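Local coordinates for glucose-6-phosphate isomerase like protein (Thermus thermophilus, PDB 1WIW) that probably acts as a sugar-phosphate isomerase of the PGI/PMI family, interconverting glucose 6-phosphate or mannose 6-phosphate with fructose 6-phosphate, at residues 39-44 and 49-54; 110-115 and 126-131; 65-70 and 79-84. All coordinates share one frame; numbering follows the deposited sequence.

Contact 1 of 3, residues 39-44 and 49-54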
ATOM      1  N   HIS B  39      -8.832 -24.847  -4.682  1.00 26.25           N
ATOM      2  CA  HIS B  39      -9.193 -23.810  -3.723  1.00 24.93           C
ATOM      3  C   HIS B  39      -8.846 -22.397  -4.177  1.00 23.26           C
ATOM      4  O   HIS B  39      -7.834 -22.169  -4.833  1.00 23.37           O
ATOM      5  CB  HIS B  39      -8.497 -24.078  -2.388  1.00 25.54           C
ATOM      6  CG  HIS B  39      -8.722 -25.459  -1.856  1.00 24.70           C
ATOM      7  ND1 HIS B  39      -9.974 -25.940  -1.538  1.00 24.70           N
ATOM      8  CD2 HIS B  39      -7.852 -26.461  -1.582  1.00 24.32           C
ATOM      9  CE1 HIS B  39      -9.866 -27.178  -1.091  1.00 23.58           C
ATOM     10  NE2 HIS B  39      -8.589 -27.518  -1.107  1.00 24.69           N
ATOM     11  N   ALA B  40      -9.698 -21.449  -3.809  1.00 21.78           N
ATOM     12  CA  ALA B  40      -9.480 -20.050  -4.144  1.00 20.49           C
ATOM     13  C   ALA B  40      -9.993 -19.199  -2.987  1.00 18.80           C
ATOM     14  O   ALA B  40     -10.879 -19.621  -2.241  1.00 19.06           O
ATOM     15  CB  ALA B  40     -10.216 -19.694  -5.438  1.00 19.58           C
ATOM     16  N   ALA B  41      -9.425 -18.010  -2.829  1.00 18.59           N
ATOM     17  CA  ALA B  41      -9.849 -17.116  -1.768  1.00 17.51           C
ATOM     18  C   ALA B  41      -9.750 -15.655  -2.184  1.00 17.05           C
ATOM     19  O   ALA B  41      -8.806 -15.242  -2.857  1.00 17.04           O
ATOM     20  CB  ALA B  41      -9.023 -17.360  -0.514  1.00 16.76           C
ATOM     21  N   LEU B  42     -10.751 -14.886  -1.780  1.00 16.83           N
ATOM     22  CA  LEU B  42     -10.814 -13.460  -2.064  1.00 16.67           C
ATOM     23  C   LEU B  42     -11.189 -12.842  -0.726  1.00 14.92           C
ATOM     24  O   LEU B  42     -12.231 -13.170  -0.163  1.00 15.98           O
ATOM     25  CB  LEU B  42     -11.895 -13.179  -3.108  1.00 19.37           C
ATOM     26  CG  LEU B  42     -12.086 -11.734  -3.571  1.00 21.83           C
ATOM     27  CD1 LEU B  42     -10.782 -11.180  -4.123  1.00 23.72           C
ATOM     28  CD2 LEU B  42     -13.169 -11.695  -4.631  1.00 24.11           C
ATOM     29  N   GLY B  43     -10.341 -11.963  -0.205  1.00 13.87           N
ATOM     30  CA  GLY B  43     -10.634 -11.375   1.087  1.00 12.27           C
ATOM     31  C   GLY B  43     -10.843  -9.877   1.128  1.00 13.19           C
ATOM     32  O   GLY B  43     -10.370  -9.141   0.263  1.00 12.16           O
ATOM     33  N   TYR B  44     -11.563  -9.439   2.158  1.00 12.81           N
ATOM     34  CA  TYR B  44     -11.865  -8.032   2.379  1.00 13.46           C
ATOM     35  C   TYR B  44     -11.664  -7.714   3.855  1.00 12.96           C
ATOM     36  O   TYR B  44     -11.864  -8.577   4.715  1.00 12.39           O
ATOM     37  CB  TYR B  44     -13.315  -7.732   1.994  1.00 15.51           C
ATOM     38  CG  TYR B  44     -13.657  -8.133   0.579  1.00 18.42           C
ATOM     39  CD1 TYR B  44     -14.020  -9.442   0.269  1.00 18.38           C
ATOM     40  CD2 TYR B  44     -13.589  -7.205  -0.459  1.00 19.43           C
ATOM     41  CE1 TYR B  44     -14.307  -9.817  -1.042  1.00 20.82           C
ATOM     42  CE2 TYR B  44     -13.872  -7.568  -1.768  1.00 19.63           C
ATOM     43  CZ  TYR B  44     -14.230  -8.872  -2.053  1.00 22.19           C
ATOM     44  OH  TYR B  44     -14.510  -9.225  -3.353  1.00 26.76           O
ATOM     45  N   PHE B  49      -5.569  -9.722   4.222  1.00  9.74           N
ATOM     46  CA  PHE B  49      -4.183 -10.117   4.449  1.00  9.77           C
ATOM     47  C   PHE B  49      -4.037 -11.639   4.420  1.00 10.96           C
ATOM     48  O   PHE B  49      -3.125 -12.175   3.786  1.00  9.26           O
ATOM     49  CB  PHE B  49      -3.709  -9.558   5.795  1.00  9.96           C
ATOM     50  CG  PHE B  49      -2.242  -9.752   6.063  1.00  9.75           C
ATOM     51  CD1 PHE B  49      -1.286  -9.315   5.147  1.00 12.77           C
ATOM     52  CD2 PHE B  49      -1.814 -10.342   7.247  1.00 10.79           C
ATOM     53  CE1 PHE B  49       0.074  -9.464   5.412  1.00 11.44           C
ATOM     54  CE2 PHE B  49      -0.458 -10.498   7.524  1.00 12.12           C
ATOM     55  CZ  PHE B  49       0.488 -10.058   6.605  1.00 13.59           C
ATOM     56  N   ALA B  50      -4.948 -12.328   5.101  1.00  9.22           N
ATOM     57  CA  ALA B  50      -4.924 -13.786   5.173  1.00 10.23           C
ATOM     58  C   ALA B  50      -5.098 -14.413   3.793  1.00 11.94           C
ATOM     59  O   ALA B  50      -4.439 -15.400   3.457  1.00 11.05           O
ATOM     60  CB  ALA B  50      -6.023 -14.276   6.123  1.00  9.29           C
ATOM     61  N   ALA B  51      -5.993 -13.841   2.994  1.00 12.01           N
ATOM     62  CA  ALA B  51      -6.234 -14.347   1.647  1.00 13.55           C
ATOM     63  C   ALA B  51      -4.935 -14.280   0.843  1.00 13.17           C
ATOM     64  O   ALA B  51      -4.572 -15.228   0.150  1.00 13.02           O
ATOM     65  CB  ALA B  51      -7.321 -13.525   0.962  1.00 12.23           C
ATOM     66  N   LEU B  52      -4.233 -13.159   0.948  1.00 13.93           N
ATOM     67  CA  LEU B  52      -2.976 -12.985   0.224  1.00 16.79           C
ATOM     68  C   LEU B  52      -1.882 -13.916   0.737  1.00 17.12           C
ATOM     69  O   LEU B  52      -1.138 -14.498  -0.051  1.00 17.25           O
ATOM     70  CB  LEU B  52      -2.512 -11.525   0.309  1.00 18.54           C
ATOM     71  CG  LEU B  52      -3.193 -10.540  -0.655  1.00 24.02           C
ATOM     72  CD1 LEU B  52      -2.807 -10.893  -2.085  1.00 23.11           C
ATOM     73  CD2 LEU B  52      -4.707 -10.580  -0.494  1.00 24.16           C
ATOM     74  N   LEU B  53      -1.789 -14.057   2.056  1.00 17.60           N
ATOM     75  CA  LEU B  53      -0.789 -14.927   2.675  1.00 17.92           C
ATOM     76  C   LEU B  53      -0.917 -16.374   2.238  1.00 17.03           C
ATOM     77  O   LEU B  53       0.083 -17.069   2.086  1.00 17.28           O
ATOM     78  CB  LEU B  53      -0.899 -14.890   4.201  1.00 20.28           C
ATOM     79  CG  LEU B  53       0.007 -13.923   4.950  1.00 23.92           C
ATOM     80  CD1 LEU B  53       1.474 -14.228   4.646  1.00 24.90           C
ATOM     81  CD2 LEU B  53      -0.349 -12.519   4.537  1.00 26.14           C
ATOM     82  N   SER B  54      -2.153 -16.828   2.060  1.00 16.19           N
ATOM     83  CA  SER B  54      -2.415 -18.201   1.653  1.00 17.73           C
ATOM     84  C   SER B  54      -1.812 -18.497   0.284  1.00 20.02           C
ATOM     85  O   SER B  54      -1.469 -19.636  -0.018  1.00 22.19           O
ATOM     86  CB  SER B  54      -3.922 -18.453   1.600  1.00 16.76           C
ATOM     87  OG  SER B  54      -4.489 -17.809   0.470  1.00 14.18           O
TER
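The methyl of A51 presses end-on against the backbone of the strand around G43, and the direct contact is van der Waals packing, without a hydrogen bond between the segments. A51 CB lies 3.6 Å from G43 N and 4.0 Å from G43 CA; it also reaches the methyl of A41, with A51 CB 4.4 Å from A41 CB. G43 has no side chain to hold the helix off, and the two backbones come close: G43 CA and A51 CA are 5.3 Å apart, and the axes of strand and helix approach to 6.9 Å at 151°, nearly antiparallel.

The polar bonds nearby are made within the helix or to other parts of the chain. The S54 side chain, its OG turned back over the helix by a chi1 of 73°, donates to A51 O across 2.6 Å, tilted 29° from the carbonyl plane. The same buried hydroxyl is also bonded to L56 N. On the strand, A40, L42 and Y44 spend backbone bonds on strand 64-70. The tight strand-turn-helix, with a glycine-rich link that resembles the GxGxxA pattern, is consistent with the Rossmann-like architecture of SIS domains.

With small residues on both sides and no polar bond to bridge them, strand and helix meet here through close packing of a methyl group on backbone and on a second methyl.

Contact 2 of 3, residues 110-115 and 126-131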
ATOM      1  N   ALA B 110      -8.176 -10.860  14.069  1.00  9.06           N
ATOM      2  CA  ALA B 110      -8.874 -11.784  13.184  1.00  9.20           C
ATOM      3  C   ALA B 110      -8.036 -12.314  12.006  1.00  9.19           C
ATOM      4  O   ALA B 110      -8.275 -13.425  11.529  1.00  7.71           O
ATOM      5  CB  ALA B 110     -10.160 -11.139  12.666  1.00  9.78           C
ATOM      6  N   PRO B 111      -7.051 -11.536  11.513  1.00  8.73           N
ATOM      7  CA  PRO B 111      -6.265 -12.063  10.391  1.00  7.74           C
ATOM      8  C   PRO B 111      -5.692 -13.450  10.670  1.00  8.10           C
ATOM      9  O   PRO B 111      -5.670 -14.309   9.789  1.00  6.56           O
ATOM     10  CB  PRO B 111      -5.185 -11.005  10.203  1.00  8.07           C
ATOM     11  CG  PRO B 111      -5.949  -9.741  10.486  1.00  8.03           C
ATOM     12  CD  PRO B 111      -6.720 -10.118  11.754  1.00 10.24           C
ATOM     13  N   TYR B 112      -5.229 -13.671  11.896  1.00  7.91           N
ATOM     14  CA  TYR B 112      -4.691 -14.978  12.256  1.00  7.64           C
ATOM     15  C   TYR B 112      -5.774 -16.042  12.149  1.00  6.88           C
ATOM     16  O   TYR B 112      -5.530 -17.139  11.647  1.00  8.79           O
ATOM     17  CB  TYR B 112      -4.131 -14.975  13.684  1.00  5.81           C
ATOM     18  CG  TYR B 112      -3.940 -16.379  14.261  1.00  6.69           C
ATOM     19  CD1 TYR B 112      -4.972 -17.019  14.947  1.00  5.68           C
ATOM     20  CD2 TYR B 112      -2.750 -17.085  14.060  1.00  5.88           C
ATOM     21  CE1 TYR B 112      -4.828 -18.337  15.420  1.00  6.60           C
ATOM     22  CE2 TYR B 112      -2.595 -18.400  14.524  1.00  7.52           C
ATOM     23  CZ  TYR B 112      -3.639 -19.019  15.201  1.00  7.90           C
ATOM     24  OH  TYR B 112      -3.499 -20.317  15.644  1.00  5.68           O
ATOM     25  N   ARG B 113      -6.973 -15.720  12.626  1.00  7.29           N
ATOM     26  CA  ARG B 113      -8.073 -16.674  12.598  1.00  7.02           C
ATOM     27  C   ARG B 113      -8.531 -16.997  11.171  1.00  7.85           C
ATOM     28  O   ARG B 113      -8.875 -18.144  10.874  1.00  7.63           O
ATOM     29  CB  ARG B 113      -9.226 -16.157  13.469  1.00  7.78           C
ATOM     30  CG  ARG B 113      -8.780 -15.904  14.917  1.00  6.93           C
ATOM     31  CD  ARG B 113      -9.885 -15.341  15.817  1.00  8.83           C
ATOM     32  NE  ARG B 113      -9.365 -15.035  17.151  1.00  8.16           N
ATOM     33  CZ  ARG B 113      -9.328 -13.817  17.680  1.00  9.82           C
ATOM     34  NH1 ARG B 113      -9.790 -12.779  16.996  1.00 10.15           N
ATOM     35  NH2 ARG B 113      -8.804 -13.630  18.887  1.00 11.46           N
ATOM     36  N   TYR B 114      -8.530 -16.008  10.281  1.00  7.84           N
ATOM     37  CA  TYR B 114      -8.921 -16.279   8.896  1.00  7.82           C
ATOM     38  C   TYR B 114      -7.879 -17.195   8.251  1.00  8.22           C
ATOM     39  O   TYR B 114      -8.225 -18.168   7.575  1.00  9.18           O
ATOM     40  CB  TYR B 114      -9.014 -14.988   8.069  1.00  7.96           C
ATOM     41  CG  TYR B 114     -10.294 -14.194   8.242  1.00  8.66           C
ATOM     42  CD1 TYR B 114     -10.391 -13.182   9.194  1.00  9.89           C
ATOM     43  CD2 TYR B 114     -11.404 -14.443   7.434  1.00  7.99           C
ATOM     44  CE1 TYR B 114     -11.567 -12.429   9.339  1.00  9.49           C
ATOM     45  CE2 TYR B 114     -12.580 -13.704   7.565  1.00  7.85           C
ATOM     46  CZ  TYR B 114     -12.657 -12.699   8.517  1.00 10.09           C
ATOM     47  OH  TYR B 114     -13.817 -11.966   8.648  1.00  9.97           O
ATOM     48  N   LEU B 115      -6.602 -16.877   8.458  1.00  7.21           N
ATOM     49  CA  LEU B 115      -5.515 -17.673   7.886  1.00  9.43           C
ATOM     50  C   LEU B 115      -5.548 -19.113   8.386  1.00  7.77           C
ATOM     51  O   LEU B 115      -5.399 -20.054   7.603  1.00  8.18           O
ATOM     52  CB  LEU B 115      -4.153 -17.050   8.217  1.00  8.95           C
ATOM     53  CG  LEU B 115      -2.940 -17.852   7.713  1.00 11.77           C
ATOM     54  CD1 LEU B 115      -2.968 -17.968   6.195  1.00 10.36           C
ATOM     55  CD2 LEU B 115      -1.671 -17.180   8.165  1.00 11.30           C
ATOM     56  N   GLU B 126       0.347 -28.723   8.617  1.00 16.31           N
ATOM     57  CA  GLU B 126       1.743 -28.605   9.024  1.00 16.27           C
ATOM     58  C   GLU B 126       2.244 -27.174   8.928  1.00 14.72           C
ATOM     59  O   GLU B 126       3.012 -26.729   9.773  1.00 13.71           O
ATOM     60  CB  GLU B 126       2.633 -29.530   8.194  1.00 20.07           C
ATOM     61  CG  GLU B 126       2.442 -31.004   8.515  1.00 25.78           C
ATOM     62  CD  GLU B 126       2.370 -31.276  10.010  1.00 29.31           C
ATOM     63  OE1 GLU B 126       3.272 -30.831  10.753  1.00 32.60           O
ATOM     64  OE2 GLU B 126       1.408 -31.940  10.443  1.00 33.88           O
ATOM     65  N   VAL B 127       1.815 -26.454   7.899  1.00 14.82           N
ATOM     66  CA  VAL B 127       2.218 -25.065   7.752  1.00 15.45           C
ATOM     67  C   VAL B 127       1.666 -24.299   8.953  1.00 13.32           C
ATOM     68  O   VAL B 127       2.367 -23.490   9.561  1.00 12.62           O
ATOM     69  CB  VAL B 127       1.648 -24.441   6.466  1.00 18.33           C
ATOM     70  CG1 VAL B 127       2.049 -22.978   6.381  1.00 19.98           C
ATOM     71  CG2 VAL B 127       2.162 -25.194   5.256  1.00 20.81           C
ATOM     72  N   LEU B 128       0.404 -24.559   9.282  1.00 13.38           N
ATOM     73  CA  LEU B 128      -0.239 -23.906  10.421  1.00 12.32           C
ATOM     74  C   LEU B 128       0.535 -24.206  11.699  1.00 10.84           C
ATOM     75  O   LEU B 128       0.718 -23.331  12.542  1.00 10.82           O
ATOM     76  CB  LEU B 128      -1.687 -24.387  10.573  1.00 10.92           C
ATOM     77  CG  LEU B 128      -2.428 -23.910  11.830  1.00 12.51           C
ATOM     78  CD1 LEU B 128      -2.550 -22.381  11.820  1.00 13.48           C
ATOM     79  CD2 LEU B 128      -3.806 -24.556  11.885  1.00 11.11           C
ATOM     80  N   ARG B 129       0.992 -25.444  11.849  1.00 10.67           N
ATOM     81  CA  ARG B 129       1.750 -25.794  13.039  1.00 12.73           C
ATOM     82  C   ARG B 129       3.008 -24.935  13.172  1.00  9.76           C
ATOM     83  O   ARG B 129       3.350 -24.516  14.273  1.00  7.39           O
ATOM     84  CB  ARG B 129       2.135 -27.281  13.038  1.00 18.53           C
ATOM     85  CG  ARG B 129       3.032 -27.657  14.217  1.00 25.29           C
ATOM     86  CD  ARG B 129       3.237 -29.163  14.352  1.00 32.23           C
ATOM     87  NE  ARG B 129       2.284 -29.765  15.280  1.00 38.46           N
ATOM     88  CZ  ARG B 129       2.230 -29.494  16.585  1.00 41.23           C
ATOM     89  NH1 ARG B 129       3.080 -28.626  17.123  1.00 42.57           N
ATOM     90  NH2 ARG B 129       1.324 -30.087  17.352  1.00 39.72           N
ATOM     91  N   SER B 130       3.687 -24.659  12.058  1.00  8.55           N
ATOM     92  CA  SER B 130       4.902 -23.842  12.114  1.00  9.96           C
ATOM     93  C   SER B 130       4.560 -22.398  12.511  1.00 10.42           C
ATOM     94  O   SER B 130       5.342 -21.725  13.185  1.00  9.05           O
ATOM     95  CB  SER B 130       5.638 -23.856  10.765  1.00  9.55           C
ATOM     96  OG  SER B 130       4.941 -23.115   9.776  1.00 11.15           O
ATOM     97  N   VAL B 131       3.390 -21.927  12.091  1.00 10.45           N
ATOM     98  CA  VAL B 131       2.946 -20.576  12.438  1.00  9.09           C
ATOM     99  C   VAL B 131       2.665 -20.510  13.943  1.00  8.48           C
ATOM    100  O   VAL B 131       3.142 -19.618  14.640  1.00  6.58           O
ATOM    101  CB  VAL B 131       1.659 -20.204  11.677  1.00  9.34           C
ATOM    102  CG1 VAL B 131       1.016 -18.961  12.302  1.00  5.96           C
ATOM    103  CG2 VAL B 131       1.979 -19.957  10.210  1.00  9.10           C
TER
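The Y112 ring meets V131 by its edge: V131 CG1 sits near the ring plane, 4.3 Å from Y112 CE2, and does not lie over either face. Y114, two residues on, has the backbone carbon of A110 at its own edge and in its plane, and takes no part in the contact with 126-131. The phenol end of Y112 passes beside L128, where Y112 OH is 4.4 Å from L128 CD1. CG of Y112 stands opposite the backbone N about the first bond (chi1 163°), which extends the ring away from its helix and bridges a wide gap, Y112 CA and V131 CA being 9.5 Å apart.

No hydrogen bond joins the segments, but the buried Y112 hydroxyl is gripped from outside them by D132 OD2 and G26 N, which would limit the rotation and reach of the ring. On the second helix S130 OG donates to V127 O at 2.6 Å, in the carbonyl plane and on a lone pair. V127 O takes V131 N as well, at 3.1 Å, and S130 OG is also bonded to N250.

The pair forms a helical hairpin of 110-121 and 125-139. Helix 251-272 closes one flank, with M256 touching both L115 and V131, while Y114 and L115 pack on A50 of helix 48-54, toward the parallel sheet of the N-terminal SIS domain.

Contact 3 of 3, residues 65-70 and 79-84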
ATOM      1  N   LEU B  65     -14.622 -21.568  -3.499  1.00 23.70           N
ATOM      2  CA  LEU B  65     -14.138 -20.197  -3.487  1.00 23.31           C
ATOM      3  C   LEU B  65     -14.438 -19.658  -2.096  1.00 21.31           C
ATOM      4  O   LEU B  65     -15.599 -19.538  -1.706  1.00 19.61           O
ATOM      5  CB  LEU B  65     -14.858 -19.363  -4.554  1.00 23.77           C
ATOM      6  CG  LEU B  65     -14.552 -17.864  -4.697  1.00 26.48           C
ATOM      7  CD1 LEU B  65     -15.180 -17.094  -3.552  1.00 28.34           C
ATOM      8  CD2 LEU B  65     -13.046 -17.631  -4.745  1.00 26.65           C
ATOM      9  N   PHE B  66     -13.387 -19.369  -1.337  1.00 20.01           N
ATOM     10  CA  PHE B  66     -13.555 -18.836   0.006  1.00 19.32           C
ATOM     11  C   PHE B  66     -13.626 -17.318  -0.059  1.00 19.22           C
ATOM     12  O   PHE B  66     -12.668 -16.652  -0.452  1.00 19.92           O
ATOM     13  CB  PHE B  66     -12.394 -19.270   0.898  1.00 19.01           C
ATOM     14  CG  PHE B  66     -12.377 -20.739   1.189  1.00 17.91           C
ATOM     15  CD1 PHE B  66     -13.343 -21.309   2.011  1.00 17.69           C
ATOM     16  CD2 PHE B  66     -11.403 -21.558   0.631  1.00 18.78           C
ATOM     17  CE1 PHE B  66     -13.344 -22.679   2.271  1.00 15.90           C
ATOM     18  CE2 PHE B  66     -11.395 -22.931   0.884  1.00 17.94           C
ATOM     19  CZ  PHE B  66     -12.367 -23.490   1.704  1.00 18.49           C
ATOM     20  N   LEU B  67     -14.779 -16.781   0.318  1.00 18.10           N
ATOM     21  CA  LEU B  67     -15.006 -15.340   0.307  1.00 17.97           C
ATOM     22  C   LEU B  67     -14.834 -14.854   1.742  1.00 15.76           C
ATOM     23  O   LEU B  67     -15.730 -15.023   2.562  1.00 17.01           O
ATOM     24  CB  LEU B  67     -16.427 -15.064  -0.188  1.00 19.91           C
ATOM     25  CG  LEU B  67     -16.701 -13.826  -1.040  1.00 23.74           C
ATOM     26  CD1 LEU B  67     -15.735 -13.780  -2.214  1.00 24.89           C
ATOM     27  CD2 LEU B  67     -18.146 -13.870  -1.534  1.00 23.16           C
ATOM     28  N   LEU B  68     -13.679 -14.266   2.045  1.00 13.77           N
ATOM     29  CA  LEU B  68     -13.396 -13.786   3.397  1.00 14.42           C
ATOM     30  C   LEU B  68     -13.935 -12.373   3.600  1.00 15.14           C
ATOM     31  O   LEU B  68     -13.222 -11.385   3.402  1.00 14.71           O
ATOM     32  CB  LEU B  68     -11.883 -13.831   3.656  1.00 13.24           C
ATOM     33  CG  LEU B  68     -11.197 -15.133   3.218  1.00 14.52           C
ATOM     34  CD1 LEU B  68      -9.736 -15.130   3.650  1.00 15.73           C
ATOM     35  CD2 LEU B  68     -11.919 -16.327   3.823  1.00 14.32           C
ATOM     36  N   GLU B  69     -15.200 -12.291   4.002  1.00 14.18           N
ATOM     37  CA  GLU B  69     -15.876 -11.015   4.207  1.00 14.23           C
ATOM     38  C   GLU B  69     -15.540 -10.382   5.549  1.00 12.99           C
ATOM     39  O   GLU B  69     -16.347 -10.415   6.485  1.00 12.34           O
ATOM     40  CB  GLU B  69     -17.387 -11.217   4.089  1.00 16.50           C
ATOM     41  CG  GLU B  69     -17.784 -11.922   2.808  1.00 21.55           C
ATOM     42  CD  GLU B  69     -19.281 -12.115   2.670  1.00 25.74           C
ATOM     43  OE1 GLU B  69     -19.701 -12.732   1.666  1.00 28.87           O
ATOM     44  OE2 GLU B  69     -20.034 -11.653   3.554  1.00 29.02           O
ATOM     45  N   GLY B  70     -14.349  -9.793   5.623  1.00 11.80           N
ATOM     46  CA  GLY B  70     -13.889  -9.163   6.848  1.00 10.75           C
ATOM     47  C   GLY B  70     -14.248  -7.696   6.993  1.00 10.74           C
ATOM     48  O   GLY B  70     -13.639  -6.986   7.799  1.00  9.05           O
ATOM     49  N   GLY B  79     -21.499  -9.236  -4.748  1.00 33.31           N
ATOM     50  CA  GLY B  79     -21.384  -9.262  -6.193  1.00 34.94           C
ATOM     51  C   GLY B  79     -20.573 -10.457  -6.648  1.00 36.34           C
ATOM     52  O   GLY B  79     -21.045 -11.269  -7.445  1.00 36.58           O
HETATM   53  N   MSE B  80     -19.350 -10.568  -6.138  1.00 36.11           N
HETATM   54  CA  MSE B  80     -18.474 -11.676  -6.497  1.00 37.51           C
HETATM   55  C   MSE B  80     -19.178 -13.007  -6.260  1.00 36.94           C
HETATM   56  O   MSE B  80     -19.030 -13.945  -7.044  1.00 37.14           O
HETATM   57  CB  MSE B  80     -17.183 -11.619  -5.680  1.00 39.05           C
HETATM   58  CG  MSE B  80     -16.368 -10.367  -5.917  1.00 41.53           C
HETATM   59 SE   MSE B  80     -15.958 -10.113  -7.784  1.00 46.50          SE
HETATM   60  CE  MSE B  80     -17.389  -8.899  -8.236  1.00 44.48           C
ATOM     61  N   ALA B  81     -19.940 -13.082  -5.175  1.00 36.62           N
ATOM     62  CA  ALA B  81     -20.674 -14.293  -4.845  1.00 37.18           C
ATOM     63  C   ALA B  81     -21.623 -14.606  -5.994  1.00 38.74           C
ATOM     64  O   ALA B  81     -21.727 -15.751  -6.441  1.00 38.39           O
ATOM     65  CB  ALA B  81     -21.456 -14.093  -3.560  1.00 35.10           C
ATOM     66  N   LEU B  82     -22.306 -13.573  -6.470  1.00 40.25           N
ATOM     67  CA  LEU B  82     -23.248 -13.716  -7.569  1.00 41.93           C
ATOM     68  C   LEU B  82     -22.502 -14.180  -8.820  1.00 42.60           C
ATOM     69  O   LEU B  82     -22.907 -15.141  -9.472  1.00 43.06           O
ATOM     70  CB  LEU B  82     -23.947 -12.380  -7.827  1.00 42.67           C
ATOM     71  CG  LEU B  82     -25.294 -12.428  -8.545  1.00 44.02           C
ATOM     72  CD1 LEU B  82     -26.275 -13.272  -7.740  1.00 43.55           C
ATOM     73  CD2 LEU B  82     -25.824 -11.014  -8.719  1.00 43.68           C
ATOM     74  N   LEU B  83     -21.409 -13.495  -9.148  1.00 43.21           N
ATOM     75  CA  LEU B  83     -20.600 -13.862 -10.308  1.00 44.86           C
ATOM     76  C   LEU B  83     -20.246 -15.342 -10.243  1.00 45.50           C
ATOM     77  O   LEU B  83     -20.301 -16.051 -11.248  1.00 46.43           O
ATOM     78  CB  LEU B  83     -19.312 -13.034 -10.350  1.00 45.66           C
ATOM     79  CG  LEU B  83     -19.312 -11.754 -11.188  1.00 46.48           C
ATOM     80  CD1 LEU B  83     -19.394 -12.128 -12.660  1.00 47.72           C
ATOM     81  CD2 LEU B  83     -20.476 -10.856 -10.787  1.00 46.53           C
ATOM     82  N   ALA B  84     -19.880 -15.801  -9.051  1.00 46.07           N
ATOM     83  CA  ALA B  84     -19.521 -17.198  -8.848  1.00 46.21           C
ATOM     84  C   ALA B  84     -20.772 -18.065  -8.869  1.00 45.96           C
ATOM     85  O   ALA B  84     -20.768 -19.159  -9.431  1.00 44.91           O
ATOM     86  CB  ALA B  84     -18.790 -17.363  -7.521  1.00 44.63           C
TER
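M80 and A81, the two helical residues that L67 meets, lie in a turn whose shortest polar bond runs from L83 N to G79 O at 2.8 Å; the next, from A84 N to M80 O, is 2.9 Å. Against this turn the fork of L67 is set astride. One branch, L67 CD2, packs on A81 CB at 3.9 Å and lies nearly as close to the A81 backbone nitrogen, while the other branch, L67 CD1, meets M80 CB at 4.3 Å. L67 makes both contacts with a chi1 of -145°, well away from a staggered value.

Strand 64-70, helix 76-83 and strand 90-95 form a beta-alpha-beta crossover, its two strands parallel neighbours in the sheet of the N-terminal SIS domain, and L67 carries the close contacts between the first strand and the helix. M80, a selenomethionine, offers its base to L67; its end leads away from the strand, and the side chain also touches L42 and Y44 of strand 39-45 and W59. L65 and A84 also face each other, but more loosely, with the side chains 5.1 Å apart at L65 CG and A84 CB.

Toward its C-terminal end the strand bends through successive inverse gamma turns centred on L68 and E69, the first with a weak bond from E69 N to L67 O, the second with G70 N donating to L68 O at 3.0 Å. There the carboxylate of E69 is engaged by R93 of strand 90-95 in a salt bridge.

In the fold
From the N terminus, contact 1 closes first, folding helix 48-54 back on strand 39-45. Strand 64-70 then lies beside that strand, tied to it by A40 O and F66 N and by Y44 N and L68 O, before contact 3 closes with helix 76-83 on the opposite face of the sheet. Contact 2 closes last, as the hairpin of helices 110-121 and 125-139. The three loops run in series, none nesting within or crossing another. Helix 110-121 joins them in space, touching helix 48-54 and, through Y114, strand 64-70. Helices thus flank the parallel sheet on both sides, with helix 125-139 packed on helix 110-121.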